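Local atomic coordinates of IPT/TIG domain-containing protein BACOVA_02650 (Bacteroides ovatus, PDB entry 5E7H), a protein that binds polysaccharide at the bacterial cell surface and probably captures xyloglucan before it is carried into the periplasm for degradation. Residues V176-M181 / G235-N240; T11-G16 / I82-E87; P3-V8 / Q24-V29; N33-F38 / Q60-S65. One frame throughout, in Å; residues are numbered along the deposited sequence. Where two conformers were deposited one is given.

Contact 1: residues V176-M181 / G235-N240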
loop_
_atom_site.group_PDB
_atom_site.type_symbol
_atom_site.label_atom_id
_atom_site.label_comp_id
_atom_site.label_asym_id
_atom_site.label_seq_id
_atom_site.Cartn_x
_atom_site.Cartn_y
_atom_site.Cartn_z
ATOM N N VAL A 176 -0.246 6.226 17.302
ATOM C CA VAL A 176 -0.992 5.209 16.545
ATOM C C VAL A 176 -1.937 5.867 15.560
ATOM O O VAL A 176 -2.232 7.057 15.672
ATOM C CB VAL A 176 -1.823 4.287 17.464
ATOM C CG1 VAL A 176 -0.937 3.497 18.401
ATOM C CG2 VAL A 176 -2.882 5.097 18.243
ATOM N N PHE A 177 -2.439 5.067 14.621
ATOM C CA PHE A 177 -3.356 5.534 13.598
ATOM C C PHE A 177 -4.715 4.873 13.706
ATOM O O PHE A 177 -4.834 3.704 14.094
ATOM C CB PHE A 177 -2.780 5.281 12.202
ATOM C CG PHE A 177 -1.565 6.101 11.905
ATOM C CD1 PHE A 177 -1.680 7.366 11.340
ATOM C CD2 PHE A 177 -0.300 5.642 12.239
ATOM C CE1 PHE A 177 -0.559 8.150 11.097
ATOM C CE2 PHE A 177 0.826 6.426 11.984
ATOM C CZ PHE A 177 0.690 7.681 11.421
ATOM N N GLN A 178 -5.729 5.657 13.371
ATOM C CA GLN A 178 -7.095 5.177 13.169
ATOM C C GLN A 178 -7.422 5.311 11.693
ATOM O O GLN A 178 -7.145 6.339 11.086
ATOM C CB GLN A 178 -8.089 5.985 14.020
ATOM C CG GLN A 178 -9.553 5.643 13.746
ATOM C CD GLN A 178 -10.524 6.536 14.442
ATOM O OE1 GLN A 178 -10.181 7.578 15.010
ATOM N NE2 GLN A 178 -11.771 6.127 14.398
ATOM N N ILE A 179 -8.015 4.272 11.105
ATOM C CA ILE A 179 -8.562 4.357 9.747
ATOM C C ILE A 179 -10.066 4.064 9.844
ATOM O O ILE A 179 -10.478 3.020 10.380
ATOM C CB ILE A 179 -7.887 3.379 8.779
ATOM C CG1 ILE A 179 -6.377 3.665 8.709
ATOM C CG2 ILE A 179 -8.527 3.501 7.397
ATOM C CD1 ILE A 179 -5.572 2.691 7.805
ATOM N N ALA A 180 -10.874 5.001 9.358
ATOM C CA ALA A 180 -12.332 4.900 9.433
ATOM C C ALA A 180 -12.906 5.123 8.043
ATOM O O ALA A 180 -12.328 5.856 7.241
ATOM C CB ALA A 180 -12.894 5.906 10.398
ATOM N N MET A 181 -14.043 4.493 7.762
ATOM C CA MET A 181 -14.770 4.714 6.520
ATOM C C MET A 181 -16.257 4.959 6.793
ATOM O O MET A 181 -16.836 4.405 7.734
ATOM C CB MET A 181 -14.614 3.519 5.589
ATOM C CG MET A 181 -13.229 3.342 5.023
ATOM S SD MET A 181 -13.167 1.826 4.064
ATOM C CE MET A 181 -11.472 1.896 3.526
ATOM N N GLY A 235 -11.063 8.308 6.500
ATOM C CA GLY A 235 -10.317 9.175 7.405
ATOM C C GLY A 235 -9.121 8.443 7.967
ATOM O O GLY A 235 -9.202 7.263 8.301
ATOM N N VAL A 236 -7.999 9.150 8.042
ATOM C CA VAL A 236 -6.765 8.654 8.649
ATOM C C VAL A 236 -6.407 9.625 9.776
ATOM O O VAL A 236 -6.220 10.821 9.547
ATOM C CB VAL A 236 -5.622 8.552 7.622
ATOM C CG1 VAL A 236 -4.310 8.129 8.278
ATOM C CG2 VAL A 236 -6.005 7.580 6.491
ATOM N N TYR A 237 -6.345 9.123 11.003
ATOM C CA TYR A 237 -6.210 9.992 12.178
ATOM C C TYR A 237 -5.055 9.520 13.040
ATOM O O TYR A 237 -5.002 8.355 13.416
ATOM C CB TYR A 237 -7.482 10.003 13.030
ATOM C CG TYR A 237 -8.766 10.263 12.283
ATOM C CD1 TYR A 237 -9.393 9.236 11.578
ATOM C CD2 TYR A 237 -9.368 11.513 12.304
ATOM C CE1 TYR A 237 -10.562 9.454 10.915
ATOM C CE2 TYR A 237 -10.542 11.746 11.627
ATOM C CZ TYR A 237 -11.137 10.705 10.938
ATOM O OH TYR A 237 -12.315 10.922 10.255
ATOM N N ALA A 238 -4.158 10.435 13.395
ATOM C CA ALA A 238 -3.024 10.087 14.248
ATOM C C ALA A 238 -3.226 10.668 15.646
ATOM O O ALA A 238 -3.603 11.826 15.796
ATOM C CB ALA A 238 -1.710 10.608 13.646
ATOM N N THR A 239 -2.947 9.864 16.666
ATOM C CA THR A 239 -2.995 10.299 18.059
ATOM C C THR A 239 -1.772 9.743 18.775
ATOM O O THR A 239 -1.002 8.958 18.194
ATOM C CB THR A 239 -4.255 9.819 18.783
ATOM O OG1 THR A 239 -4.350 8.391 18.691
ATOM C CG2 THR A 239 -5.500 10.464 18.204
ATOM N N ASN A 240 -1.606 10.132 20.034
ATOM C CA ASN A 240 -0.526 9.595 20.837
ATOM C C ASN A 240 -0.970 9.228 22.242
ATOM O O ASN A 240 -0.838 10.033 23.189
ATOM C CB ASN A 240 0.634 10.586 20.924
ATOM C CG ASN A 240 1.793 10.021 21.695
ATOM O OD1 ASN A 240 1.868 8.807 21.900
ATOM N ND2 ASN A 240 2.700 10.885 22.141
#
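Gln178 lays its extended side chain obliquely across the ring of Tyr237, with OE1 3.9 Å from Tyr237 CD1 and the amide turned 41° from the ring plane. CG of Gln178 stands anti to the backbone N (chi1 174°), and the chain runs on straight from there. An alanine here would probably uncover the part of the Tyr237 ring round CD1. The hydroxyl end of Tyr237 reaches Gly235, where a CB would fall about 2.4 Å from OH; that hydroxyl is bonded to His233 NE2. Val176 CG2 meets Thr239 OG1 on the same side. On the other face of the sheet, Phe177 CE1 packs on Ala238 CB at 3.7 Å, and Phe177 CD1 reaches diagonally to Val236 CG1 at 4.1 Å. Six backbone bonds join the antiparallel strands, two each at the pairs Val176-Thr239, Gln178-Tyr237 and Ala180-Gly235; the shortest is Gln178 N to Tyr237 O, 2.8 Å. Both strands are interior to a sheet of the xyloglucan-binding domain: 189-192 borders 176-181 and 133-142 borders 235-240, while Phe177, Ile179 and Val236 face strands 160-168 and 246-259 in the core.

Contact 2: residues T11-G16 / I82-E87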
loop_
_atom_site.group_PDB
_atom_site.type_symbol
_atom_site.label_atom_id
_atom_site.label_comp_id
_atom_site.label_asym_id
_atom_site.label_seq_id
_atom_site.Cartn_x
_atom_site.Cartn_y
_atom_site.Cartn_z
ATOM N N THR A 11 1.748 -4.652 -4.526
ATOM C CA THR A 11 0.987 -4.596 -5.781
ATOM C C THR A 11 1.120 -3.232 -6.465
ATOM O O THR A 11 0.730 -3.085 -7.612
ATOM C CB THR A 11 -0.507 -4.895 -5.553
ATOM O OG1 THR A 11 -1.068 -3.909 -4.690
ATOM C CG2 THR A 11 -0.720 -6.278 -4.942
ATOM N N MET A 12 1.660 -2.221 -5.782
ATOM C CA MET A 12 1.776 -0.895 -6.391
ATOM C C MET A 12 2.996 -0.180 -5.828
ATOM O O MET A 12 2.889 0.884 -5.218
ATOM C CB MET A 12 0.502 -0.075 -6.184
ATOM C CG MET A 12 0.423 1.119 -7.138
ATOM S SD MET A 12 -1.209 1.905 -7.179
ATOM C CE MET A 12 -2.064 0.744 -8.206
ATOM N N PRO A 13 4.167 -0.771 -6.056
ATOM C CA PRO A 13 5.400 -0.140 -5.571
ATOM C C PRO A 13 5.620 1.199 -6.231
ATOM O O PRO A 13 5.363 1.379 -7.420
ATOM C CB PRO A 13 6.486 -1.144 -5.942
ATOM C CG PRO A 13 5.909 -1.974 -7.033
ATOM C CD PRO A 13 4.428 -2.017 -6.788
ATOM N N VAL A 14 6.122 2.147 -5.444
ATOM C CA VAL A 14 6.465 3.467 -5.963
ATOM C C VAL A 14 7.559 3.379 -7.028
ATOM O O VAL A 14 8.537 2.616 -6.899
ATOM C CB VAL A 14 6.905 4.389 -4.787
ATOM C CG1 VAL A 14 7.405 5.752 -5.291
ATOM C CG2 VAL A 14 5.757 4.578 -3.818
ATOM N N VAL A 15 7.421 4.160 -8.101
ATOM C CA VAL A 15 8.453 4.210 -9.116
ATOM C C VAL A 15 9.776 4.701 -8.499
ATOM O O VAL A 15 9.812 5.722 -7.808
ATOM C CB VAL A 15 8.066 5.129 -10.286
ATOM C CG1 VAL A 15 9.142 5.207 -11.304
ATOM C CG2 VAL A 15 6.758 4.631 -10.930
ATOM N N GLY A 16 10.844 3.951 -8.716
ATOM C CA GLY A 16 12.134 4.292 -8.141
ATOM C C GLY A 16 12.432 3.545 -6.862
ATOM O O GLY A 16 13.498 3.728 -6.281
ATOM N N ILE A 82 -2.791 -9.274 -9.131
ATOM C CA ILE A 82 -2.753 -8.237 -10.146
ATOM C C ILE A 82 -1.794 -7.145 -9.694
ATOM O O ILE A 82 -1.950 -6.569 -8.608
ATOM C CB ILE A 82 -4.150 -7.666 -10.423
ATOM C CG1 ILE A 82 -4.993 -8.774 -11.061
ATOM C CG2 ILE A 82 -4.075 -6.458 -11.319
ATOM C CD1 ILE A 82 -6.431 -8.381 -11.371
ATOM N N PHE A 83 -0.785 -6.899 -10.527
ATOM C CA PHE A 83 0.225 -5.855 -10.324
ATOM C C PHE A 83 -0.251 -4.519 -10.901
ATOM O O PHE A 83 -0.783 -4.474 -12.009
ATOM C CB PHE A 83 1.553 -6.284 -10.981
ATOM C CG PHE A 83 2.735 -5.443 -10.561
ATOM C CD1 PHE A 83 3.200 -5.490 -9.261
ATOM C CD2 PHE A 83 3.370 -4.621 -11.481
ATOM C CE1 PHE A 83 4.283 -4.700 -8.869
ATOM C CE2 PHE A 83 4.459 -3.843 -11.105
ATOM C CZ PHE A 83 4.905 -3.885 -9.803
ATOM N N TYR A 84 -0.084 -3.445 -10.121
ATOM C CA TYR A 84 -0.559 -2.094 -10.455
ATOM C C TYR A 84 -2.064 -2.117 -10.758
ATOM O O TYR A 84 -2.518 -1.792 -11.864
ATOM C CB TYR A 84 0.267 -1.451 -11.590
ATOM C CG TYR A 84 1.268 -0.436 -11.037
ATOM C CD1 TYR A 84 1.087 0.929 -11.237
ATOM C CD2 TYR A 84 2.355 -0.839 -10.264
ATOM C CE1 TYR A 84 1.980 1.854 -10.707
ATOM C CE2 TYR A 84 3.254 0.079 -9.755
ATOM C CZ TYR A 84 3.051 1.417 -9.972
ATOM O OH TYR A 84 3.924 2.349 -9.433
ATOM N N PRO A 85 -2.848 -2.517 -9.742
ATOM C CA PRO A 85 -4.309 -2.554 -9.880
ATOM C C PRO A 85 -4.883 -1.144 -9.815
ATOM O O PRO A 85 -5.514 -0.738 -8.833
ATOM C CB PRO A 85 -4.747 -3.405 -8.691
ATOM C CG PRO A 85 -3.766 -3.108 -7.655
ATOM C CD PRO A 85 -2.436 -2.998 -8.413
ATOM N N LEU A 86 -4.640 -0.384 -10.875
ATOM C CA LEU A 86 -5.013 1.030 -10.915
ATOM C C LEU A 86 -6.509 1.241 -10.672
ATOM O O LEU A 86 -6.902 2.234 -10.047
ATOM C CB LEU A 86 -4.589 1.631 -12.260
ATOM C CG LEU A 86 -3.067 1.697 -12.386
ATOM C CD1 LEU A 86 -2.718 1.790 -13.876
ATOM C CD2 LEU A 86 -2.474 2.862 -11.597
ATOM N N GLU A 87 -7.319 0.272 -11.098
ATOM C CA GLU A 87 -8.761 0.384 -11.041
ATOM C C GLU A 87 -9.313 0.172 -9.632
ATOM O O GLU A 87 -10.490 0.418 -9.378
ATOM C CB GLU A 87 -9.386 -0.644 -12.002
ATOM C CG GLU A 87 -8.756 -0.691 -13.435
ATOM C CD GLU A 87 -7.574 -1.657 -13.582
ATOM O OE1 GLU A 87 -6.961 -2.050 -12.576
ATOM O OE2 GLU A 87 -7.251 -2.028 -14.736
#
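Tyr84 provides both hydrogen bonds between 11-16 and 82-87, one from its backbone and one from its ring. Its N donates to Thr11 O at 2.7 Å, with an N-H...O angle of 151°. Its OH donates to Pro13 O, also at 2.7 Å, and approaches 25° out of the carbonyl plane; Pro13 O sits at the ring edge. The same hydroxyl is bonded to Asn119 ND2, and Asn119 belongs to a sodium site.

The aromatic contact comes from Met12. Its CG is anti to the backbone N (chi1 -163°) and rests over the centre of the Tyr84 ring, a CH-pi contact 3.8 Å from the centroid. SD follows more obliquely at 4.9 Å from that centroid, a Met-aromatic contact.

Apolar packing adds to this. The bend of Met12 at chi3 carries CE to Pro85, 3.8 Å from Pro85 CD, and on to Leu86 CD2 at 4.0 Å. Pro85 is itself the centre of an inverse gamma turn. Pro13 CD presses against Phe83 CE1 at 3.4 Å. Thr11 and Pro85 cross at about a right angle in plain van der Waals contact.

A phenylalanine in place of Tyr84 would keep the ring under Met12 but would probably leave Pro13 O and Asn119 ND2 each without this partner. Chemically, the two short bonds, at backbone N and ring hydroxyl, fix Tyr84 at both ends while Met12 lies on its face. With Val15 N to Asn119 OD1, the hydroxyl joins both segments to the Asn119 loop, probably part of the interface between the two domains.

Contact 3: residues P3-V8 / Q24-V29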
loop_
_atom_site.group_PDB
_atom_site.type_symbol
_atom_site.label_atom_id
_atom_site.label_comp_id
_atom_site.label_asym_id
_atom_site.label_seq_id
_atom_site.Cartn_x
_atom_site.Cartn_y
_atom_site.Cartn_z
ATOM N N PRO A 3 10.192 -22.187 -12.317
ATOM C CA PRO A 3 10.170 -21.134 -11.295
ATOM C C PRO A 3 8.799 -21.022 -10.643
ATOM O O PRO A 3 7.789 -21.317 -11.278
ATOM C CB PRO A 3 10.510 -19.873 -12.085
ATOM C CG PRO A 3 10.028 -20.148 -13.450
ATOM C CD PRO A 3 10.287 -21.621 -13.673
ATOM N N VAL A 4 8.787 -20.592 -9.385
ATOM C CA VAL A 4 7.574 -20.442 -8.603
ATOM C C VAL A 4 7.627 -19.080 -7.926
ATOM O O VAL A 4 8.692 -18.660 -7.498
ATOM C CB VAL A 4 7.449 -21.548 -7.552
ATOM C CG1 VAL A 4 6.196 -21.355 -6.715
ATOM C CG2 VAL A 4 7.439 -22.910 -8.225
ATOM N N VAL A 5 6.489 -18.395 -7.840
ATOM C CA VAL A 5 6.401 -17.132 -7.111
ATOM C C VAL A 5 5.541 -17.312 -5.872
ATOM O O VAL A 5 4.386 -17.719 -5.984
ATOM C CB VAL A 5 5.797 -16.017 -7.976
ATOM C CG1 VAL A 5 5.652 -14.724 -7.174
ATOM C CG2 VAL A 5 6.646 -15.772 -9.208
ATOM N N THR A 6 6.083 -17.015 -4.693
ATOM C CA THR A 6 5.301 -17.152 -3.461
ATOM C C THR A 6 4.809 -15.813 -2.902
ATOM O O THR A 6 3.784 -15.776 -2.228
ATOM C CB THR A 6 6.106 -17.888 -2.368
ATOM O OG1 THR A 6 7.352 -17.224 -2.143
ATOM C CG2 THR A 6 6.374 -19.326 -2.782
ATOM N N ALA A 7 5.517 -14.716 -3.168
ATOM C CA ALA A 7 5.066 -13.404 -2.710
ATOM C C ALA A 7 5.750 -12.279 -3.487
ATOM O O ALA A 7 6.856 -12.452 -3.994
ATOM C CB ALA A 7 5.333 -13.245 -1.236
ATOM N N VAL A 8 5.061 -11.152 -3.595
ATOM C CA VAL A 8 5.610 -9.931 -4.173
ATOM C C VAL A 8 5.479 -8.834 -3.121
ATOM O O VAL A 8 4.469 -8.756 -2.418
ATOM C CB VAL A 8 4.887 -9.532 -5.466
ATOM C CG1 VAL A 8 5.520 -8.312 -6.090
ATOM C CG2 VAL A 8 4.919 -10.689 -6.468
ATOM N N GLN A 24 10.850 -19.752 -5.713
ATOM C CA GLN A 24 11.783 -20.861 -5.812
ATOM C C GLN A 24 12.262 -21.025 -7.242
ATOM O O GLN A 24 11.528 -20.730 -8.183
ATOM C CB GLN A 24 11.121 -22.154 -5.325
ATOM C CG GLN A 24 10.838 -22.180 -3.831
ATOM C CD GLN A 24 10.024 -23.385 -3.410
ATOM O OE1 GLN A 24 9.149 -23.847 -4.144
ATOM N NE2 GLN A 24 10.308 -23.902 -2.221
ATOM N N ASN A 25 13.495 -21.510 -7.380
ATOM C CA ASN A 25 14.067 -21.873 -8.678
ATOM C C ASN A 25 14.254 -20.691 -9.627
ATOM O O ASN A 25 14.055 -20.833 -10.834
ATOM C CB ASN A 25 13.193 -22.923 -9.359
ATOM C CG ASN A 25 12.859 -24.076 -8.447
ATOM O OD1 ASN A 25 13.713 -24.570 -7.722
ATOM N ND2 ASN A 25 11.609 -24.507 -8.475
ATOM N N PHE A 26 14.622 -19.534 -9.078
ATOM C CA PHE A 26 14.937 -18.367 -9.891
ATOM C C PHE A 26 16.363 -18.528 -10.439
ATOM O O PHE A 26 17.268 -17.748 -10.139
ATOM C CB PHE A 26 14.786 -17.070 -9.069
ATOM C CG PHE A 26 13.369 -16.761 -8.635
ATOM C CD1 PHE A 26 12.270 -17.099 -9.420
ATOM C CD2 PHE A 26 13.139 -16.103 -7.435
ATOM C CE1 PHE A 26 10.969 -16.786 -9.004
ATOM C CE2 PHE A 26 11.838 -15.782 -7.025
ATOM C CZ PHE A 26 10.767 -16.129 -7.814
ATOM N N ILE A 27 16.537 -19.562 -11.250
ATOM C CA ILE A 27 17.853 -19.957 -11.754
ATOM C C ILE A 27 18.064 -19.396 -13.155
ATOM O O ILE A 27 17.289 -19.673 -14.066
ATOM C CB ILE A 27 17.994 -21.496 -11.764
ATOM C CG1 ILE A 27 17.860 -22.038 -10.339
ATOM C CG2 ILE A 27 19.329 -21.922 -12.372
ATOM C CD1 ILE A 27 17.470 -23.498 -10.266
ATOM N N GLU A 28 19.122 -18.606 -13.313
ATOM C CA GLU A 28 19.443 -17.965 -14.587
ATOM C C GLU A 28 18.231 -17.225 -15.130
ATOM O O GLU A 28 17.746 -17.514 -16.220
ATOM C CB GLU A 28 19.949 -18.993 -15.609
ATOM C CG GLU A 28 21.393 -19.379 -15.405
ATOM C CD GLU A 28 22.351 -18.235 -15.681
ATOM O OE1 GLU A 28 22.496 -17.838 -16.855
ATOM O OE2 GLU A 28 22.962 -17.732 -14.717
ATOM N N VAL A 29 17.746 -16.265 -14.350
ATOM C CA VAL A 29 16.619 -15.440 -14.762
ATOM C C VAL A 29 16.999 -14.689 -16.026
ATOM O O VAL A 29 18.009 -13.984 -16.053
ATOM C CB VAL A 29 16.216 -14.462 -13.649
ATOM C CG1 VAL A 29 15.168 -13.453 -14.135
ATOM C CG2 VAL A 29 15.691 -15.236 -12.441
#
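Val4 and Gln24 face each other as an antiparallel hydrogen-bonded pair, their CA atoms 5.1 Å apart. Val4 N donates to Gln24 O and Gln24 N to Val4 O, both at 3.0 Å. Next to them Pro3 CA adds a C-H...O contact to Gln24 O at 3.4 Å. The pairing ends here because 24-29 leaves the sheet: Asn25 takes a positive phi of 65°, and Phe26 is the centre of an inverse gamma turn, whose bond from Ile27 N to Asn25 O is weak. Farther along 3-8, Thr6 and Ala7 both face Thr22, a classic beta bulge.

That turn brings the Phe26 ring back against the neighbouring strand 4-8. CG of Phe26 is anti to the carbonyl carbon (chi1 -66°), and the far end of the ring arrives at Val4, where CZ lies 3.3 Å from Val4 O. Pro3 CB touches the rim at Phe26 CD1, 4.2 Å away, and Val5 CG2 meets the rim at CZ. One face of the ring passes over Gln24 N, offset from the centre. On the other side of the sheet Val4 and Gln24 meet through their CB atoms at 4.3 Å. Asn25 packs its CB on Pro3 CA, and its amide ND2 is bonded to Lys2 O.

Phe26, Pro3 and Val5 join Ile21 and Val77 between the two sheets. This is the opening strand pair of the immunoglobulin-like beta sandwich of IPT/TIG domains, with 24-29 crossing from the sheet of 4-8 and 18-24 toward that of 31-34.

Contact 4: residues N33-F38 / Q60-S65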
loop_
_atom_site.group_PDB
_atom_site.type_symbol
_atom_site.label_atom_id
_atom_site.label_comp_id
_atom_site.label_asym_id
_atom_site.label_seq_id
_atom_site.Cartn_x
_atom_site.Cartn_y
_atom_site.Cartn_z
ATOM N N ASN A 33 9.199 -9.446 -16.976
ATOM C CA ASN A 33 8.301 -8.567 -17.711
ATOM C C ASN A 33 7.247 -7.989 -16.786
ATOM O O ASN A 33 6.624 -8.716 -16.022
ATOM C CB ASN A 33 7.623 -9.304 -18.862
ATOM C CG ASN A 33 6.643 -8.424 -19.607
ATOM O OD1 ASN A 33 5.465 -8.411 -19.296
ATOM N ND2 ASN A 33 7.143 -7.651 -20.576
ATOM N N ILE A 34 7.071 -6.676 -16.865
ATOM C CA ILE A 34 6.086 -5.958 -16.082
ATOM C C ILE A 34 4.834 -5.636 -16.888
ATOM O O ILE A 34 4.867 -4.784 -17.781
ATOM C CB ILE A 34 6.670 -4.644 -15.544
ATOM C CG1 ILE A 34 8.018 -4.861 -14.842
ATOM C CG2 ILE A 34 5.694 -3.997 -14.588
ATOM C CD1 ILE A 34 8.043 -5.889 -13.708
ATOM N N ASN A 35 3.759 -6.379 -16.613
ATOM C CA ASN A 35 2.419 -6.105 -17.141
ATOM C C ASN A 35 2.349 -6.064 -18.657
ATOM O O ASN A 35 1.468 -5.414 -19.212
ATOM C CB ASN A 35 1.877 -4.788 -16.546
ATOM C CG ASN A 35 1.577 -4.904 -15.063
ATOM O OD1 ASN A 35 1.992 -5.870 -14.415
ATOM N ND2 ASN A 35 0.829 -3.940 -14.522
ATOM N N GLY A 36 3.248 -6.807 -19.303
ATOM C CA GLY A 36 3.379 -6.840 -20.758
ATOM C C GLY A 36 3.635 -5.460 -21.384
ATOM O O GLY A 36 3.317 -5.225 -22.555
ATOM N N GLU A 37 4.260 -4.570 -20.619
ATOM C CA GLU A 37 4.580 -3.229 -21.109
ATOM C C GLU A 37 6.071 -2.981 -21.256
ATOM O O GLU A 37 6.493 -2.335 -22.209
ATOM C CB GLU A 37 3.990 -2.181 -20.177
ATOM C CG GLU A 37 2.480 -2.203 -20.216
ATOM C CD GLU A 37 1.829 -1.103 -19.414
ATOM O OE1 GLU A 37 2.483 -0.066 -19.141
ATOM O OE2 GLU A 37 0.648 -1.287 -19.053
ATOM N N PHE A 38 6.858 -3.472 -20.309
ATOM C CA PHE A 38 8.314 -3.316 -20.386
ATOM C C PHE A 38 9.026 -4.401 -19.593
ATOM O O PHE A 38 8.441 -4.990 -18.689
ATOM C CB PHE A 38 8.731 -1.925 -19.880
ATOM C CG PHE A 38 8.305 -1.625 -18.461
ATOM C CD1 PHE A 38 7.068 -1.024 -18.177
ATOM C CD2 PHE A 38 9.130 -1.937 -17.386
ATOM C CE1 PHE A 38 6.683 -0.759 -16.885
ATOM C CE2 PHE A 38 8.743 -1.672 -16.096
ATOM C CZ PHE A 38 7.518 -1.079 -15.832
ATOM N N GLN A 60 9.693 2.631 -14.083
ATOM C CA GLN A 60 8.599 3.459 -14.578
ATOM C C GLN A 60 7.296 2.786 -14.160
ATOM O O GLN A 60 7.307 1.603 -13.824
ATOM C CB GLN A 60 8.649 3.615 -16.093
ATOM C CG GLN A 60 8.513 2.284 -16.827
ATOM C CD GLN A 60 8.789 2.364 -18.316
ATOM O OE1 GLN A 60 9.888 2.059 -18.771
ATOM N NE2 GLN A 60 7.775 2.738 -19.084
ATOM N N ALA A 61 6.199 3.538 -14.157
ATOM C CA ALA A 61 4.885 2.984 -13.808
ATOM C C ALA A 61 4.243 2.303 -15.008
ATOM O O ALA A 61 4.172 2.885 -16.083
ATOM C CB ALA A 61 3.975 4.065 -13.298
ATOM N N PRO A 62 3.739 1.076 -14.821
ATOM C CA PRO A 62 2.795 0.533 -15.808
ATOM C C PRO A 62 1.595 1.458 -16.005
ATOM O O PRO A 62 1.144 2.061 -15.038
ATOM C CB PRO A 62 2.342 -0.793 -15.170
ATOM C CG PRO A 62 3.287 -1.063 -14.060
ATOM C CD PRO A 62 3.850 0.235 -13.616
ATOM N N THR A 63 1.079 1.532 -17.233
ATOM C CA THR A 63 -0.084 2.351 -17.535
ATOM C C THR A 63 -1.378 1.558 -17.357
ATOM O O THR A 63 -2.453 2.151 -17.312
ATOM C CB THR A 63 -0.034 2.905 -18.981
ATOM O OG1 THR A 63 -0.193 1.841 -19.918
ATOM C CG2 THR A 63 1.306 3.604 -19.256
ATOM N N GLN A 64 -1.269 0.232 -17.238
ATOM C CA GLN A 64 -2.428 -0.654 -17.076
ATOM C C GLN A 64 -2.095 -1.718 -16.055
ATOM O O GLN A 64 -0.921 -1.995 -15.796
ATOM C CB GLN A 64 -2.818 -1.330 -18.389
ATOM C CG GLN A 64 -3.155 -0.379 -19.515
ATOM C CD GLN A 64 -3.456 -1.105 -20.806
ATOM O OE1 GLN A 64 -3.164 -2.297 -20.949
ATOM N NE2 GLN A 64 -4.040 -0.391 -21.755
ATOM N N SER A 65 -3.126 -2.323 -15.480
ATOM C CA SER A 65 -2.957 -3.472 -14.613
ATOM C C SER A 65 -2.445 -4.673 -15.425
ATOM O O SER A 65 -2.481 -4.682 -16.648
ATOM C CB SER A 65 -4.269 -3.818 -13.930
ATOM O OG SER A 65 -5.270 -4.093 -14.898
HETATM O O HOH W 1 -0.671 -3.430 -20.525
HETATM O O HOH W 2 4.922 2.157 -18.578
#
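Glu37 reaches across to Pro62, Thr63 and Gln64. Its CB already points toward 60-65, CG is anti to the carbonyl carbon (chi1 -67°), and the extended chain carries the carboxylate on. CD comes within 3.5 Å of Thr63 N. OE1 accepts from Thr63 N at 2.9 Å through its syn lone pair, in a nearly straight bond (171°), and also brushes Pro62 CA. OE2 accepts a weak bond from Gln64 N at 3.0 Å, bent to 127°. Water 1 lies between OE2 and Gln64 OE1, at hydrogen-bonding distance from both. Water 2, which accepts from Gln60 NE2 and donates to Ala61 O, makes a weak bond to OE1. One firm and one weak bond from consecutive backbone N-H groups, with water on both oxygens, hold the carboxylate.

Asn35 ND2 donates to Gln64 O at 2.9 Å, on a lone pair in the carbonyl plane; the same nitrogen also bonds Phe83 O. The Phe38 ring is sandwiched: Ile34 CB lies 3.6 Å above one face and Gln60 CG lies over the opposite face at 3.5 Å, both offset toward the rim, with the Gln60 amide almost parallel to the ring. Gln60 O, 3.4 Å from Phe38 CZ, is buried without a polar partner. Ile34 CG2 meets Pro62 CG at 3.8 Å.

An Asx motif, Asn33 OD1 accepting from Gly36 N, and a classic beta bulge, Glu37 and Phe38 facing Ile34, shape the turn between strands 31-34 and 38-40. The contact packs it against loop 60-65, between strands 53-57 and 68-72 of the immunoglobulin-like IPT/TIG sandwich.

Contacts 2, 3 and 4 lie in the IPT/TIG domain, contact 1 in the xyloglucan-binding domain, its centre about 24 Å from that of contact 2. Along the chain contact 3 closes first, then contact 4, nested inside the loop contact 2 closes; contact 1 comes last. Contacts 2 and 4 touch, centres about 9 Å apart, through Asn35 with Phe83 and Ser65 with Glu87. Centre to centre, contact 3 is about 20 Å from contact 2 and about 19 Å from contact 4. Contact 2 probably sits where the domains meet, contact 4 joins a turn to a loop beside it, contact 3 pairs strands at the sandwich's start, and contact 1 is an inner strand pair in a glycan-binding-domain sheet.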